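Local coordinates for putative pilus assembly-related protein (PDB 4DAD) that is of unestablished function but carries a CheY-like receiver domain at its N-terminal end and may bind and hydrolyse ATP through the remainder of the full-length protein, at residues W124-P128 with R129-D133. Sequence-based numbering, arbitrary orientation.
Sequences WPLEP and RALDD
Glu127 and Leu131 are joined by the first full turn of a helix: Leu131 N donates to Glu127 O at 2.9 Å, with an N-H...O angle of 170°. The next bond follows one residue on, from Asp132 N to Pro128 O (2.9 Å), its donor tilted from the carbonyl plane. Glu127 is thus the N-cap, and Pro128 takes the first helical position, where proline fits well: its nitrogen has no hydrogen to give, none is needed in the opening turn, and its ring holds phi near the helical value. The carboxylate of Glu127 folds back toward this turn, with CG anti to the backbone N (chi1 -180°) and a bend at chi2 (51°); OE2 stays 4.1 Å from Arg129 N, too far for a hydrogen bond, so any benefit from the helix dipole would be electrostatic. One turn apart on the helix, Arg129 and Asp133 form a salt bridge, its hydrogen bond weak, with Arg129 NE 3.2 Å from Asp133 OD2. Packing begins with the small Ala130, whose CB lies 4.0 Å from Glu127 CB. On the buried side, Leu126 CD2 meets Leu131 CD1 at 4.2 Å, a methyl-to-methyl contact, and both leucines also press on helix 30-43, Leu126 on Leu36 and Leu39, Leu131 on Ala43. A cis peptide bond precedes Pro125 in the loop after strand 118-123; Trp124-Pro125 probably stands where receiver domains such as CheY carry a lysine followed by a cis proline, Trp124 replacing the usual lysine, before the fold's closing helix, here 128-140.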
loop_
_atom_site.group_PDB
_atom_site.type_symbol
_atom_site.label_atom_id
_atom_site.label_comp_id
_atom_site.label_asym_id
_atom_site.label_seq_id
_atom_site.Cartn_x
_atom_site.Cartn_y
_atom_site.Cartn_z
ATOM N N TRP A 124 -0.480 -17.140 8.117
ATOM C CA TRP A 124 0.361 -18.244 8.540
ATOM C C TRP A 124 -0.572 -19.263 9.239
ATOM O O TRP A 124 -1.409 -18.839 10.048
ATOM C CB TRP A 124 1.505 -17.767 9.454
ATOM C CG TRP A 124 2.407 -18.883 9.893
ATOM C CD1 TRP A 124 2.194 -19.762 10.921
ATOM C CD2 TRP A 124 3.607 -19.310 9.240
ATOM N NE1 TRP A 124 3.202 -20.697 10.964
ATOM C CE2 TRP A 124 4.093 -20.438 9.951
ATOM C CE3 TRP A 124 4.340 -18.834 8.141
ATOM C CZ2 TRP A 124 5.281 -21.087 9.596
ATOM C CZ3 TRP A 124 5.519 -19.481 7.791
ATOM C CH2 TRP A 124 5.987 -20.583 8.526
ATOM N N PRO A 125 -0.494 -20.588 8.937
ATOM C CA PRO A 125 0.448 -21.258 8.009
ATOM C C PRO A 125 0.237 -20.797 6.566
ATOM O O PRO A 125 -0.907 -20.656 6.120
ATOM C CB PRO A 125 0.149 -22.756 8.218
ATOM C CG PRO A 125 -1.257 -22.808 8.771
ATOM C CD PRO A 125 -1.385 -21.564 9.608
ATOM N N LEU A 126 1.343 -20.503 5.861
ATOM C CA LEU A 126 1.304 -20.008 4.479
ATOM C C LEU A 126 0.813 -21.092 3.505
ATOM O O LEU A 126 1.185 -22.258 3.646
ATOM C CB LEU A 126 2.686 -19.478 4.063
ATOM C CG LEU A 126 2.751 -18.467 2.925
ATOM C CD1 LEU A 126 1.681 -17.399 3.052
ATOM C CD2 LEU A 126 4.107 -17.804 2.876
ATOM N N GLU A 127 -0.047 -20.705 2.544
ATOM C CA GLU A 127 -0.630 -21.606 1.550
ATOM C C GLU A 127 -0.070 -21.328 0.116
ATOM O O GLU A 127 -0.139 -20.187 -0.344
ATOM C CB GLU A 127 -2.169 -21.483 1.588
ATOM C CG GLU A 127 -2.946 -22.360 0.609
ATOM C CD GLU A 127 -2.621 -23.845 0.564
ATOM O OE1 GLU A 127 -2.379 -24.452 1.634
ATOM O OE2 GLU A 127 -2.599 -24.400 -0.559
ATOM N N PRO A 128 0.445 -22.371 -0.602
ATOM C CA PRO A 128 0.996 -22.176 -1.960
ATOM C C PRO A 128 0.197 -21.276 -2.911
ATOM O O PRO A 128 0.802 -20.365 -3.492
ATOM C CB PRO A 128 1.032 -23.599 -2.504
ATOM C CG PRO A 128 1.383 -24.393 -1.324
ATOM C CD PRO A 128 0.629 -23.775 -0.179
ATOM N N ARG A 129 -1.126 -21.526 -3.074
ATOM C CA ARG A 129 -2.028 -20.747 -3.932
ATOM C C ARG A 129 -2.082 -19.282 -3.465
ATOM O O ARG A 129 -1.912 -18.378 -4.286
ATOM C CB ARG A 129 -3.437 -21.384 -3.965
ATOM C CG ARG A 129 -4.554 -20.548 -4.611
ATOM C CD ARG A 129 -4.440 -20.413 -6.129
ATOM N NE ARG A 129 -5.240 -19.292 -6.642
ATOM C CZ ARG A 129 -5.497 -19.060 -7.929
ATOM N NH1 ARG A 129 -5.026 -19.876 -8.867
ATOM N NH2 ARG A 129 -6.234 -18.015 -8.289
ATOM N N ALA A 130 -2.283 -19.060 -2.153
ATOM C CA ALA A 130 -2.312 -17.739 -1.532
ATOM C C ALA A 130 -1.010 -16.969 -1.833
ATOM O O ALA A 130 -1.064 -15.834 -2.330
ATOM C CB ALA A 130 -2.508 -17.877 -0.031
ATOM N N LEU A 131 0.152 -17.638 -1.610
ATOM C CA LEU A 131 1.488 -17.103 -1.841
ATOM C C LEU A 131 1.715 -16.743 -3.333
ATOM O O LEU A 131 2.199 -15.641 -3.624
ATOM C CB LEU A 131 2.575 -18.087 -1.344
ATOM C CG LEU A 131 4.027 -17.691 -1.667
ATOM C CD1 LEU A 131 4.401 -16.333 -1.059
ATOM C CD2 LEU A 131 4.989 -18.753 -1.233
ATOM N N ASP A 132 1.406 -17.671 -4.247
ATOM C CA ASP A 132 1.528 -17.483 -5.688
ATOM C C ASP A 132 0.675 -16.273 -6.118
ATOM O O ASP A 132 1.137 -15.478 -6.932
ATOM C CB ASP A 132 1.101 -18.777 -6.433
ATOM C CG ASP A 132 1.025 -18.684 -7.957
ATOM O OD1 ASP A 132 1.947 -18.087 -8.568
ATOM O OD2 ASP A 132 0.061 -19.243 -8.544
ATOM N N ASP A 133 -0.539 -16.112 -5.541
ATOM C CA ASP A 133 -1.418 -14.975 -5.830
ATOM C C ASP A 133 -0.799 -13.681 -5.324
ATOM O O ASP A 133 -0.737 -12.694 -6.068
ATOM C CB ASP A 133 -2.809 -15.176 -5.202
ATOM C CG ASP A 133 -3.696 -16.173 -5.909
ATOM O OD1 ASP A 133 -3.282 -16.688 -6.981
ATOM O OD2 ASP A 133 -4.820 -16.423 -5.409
#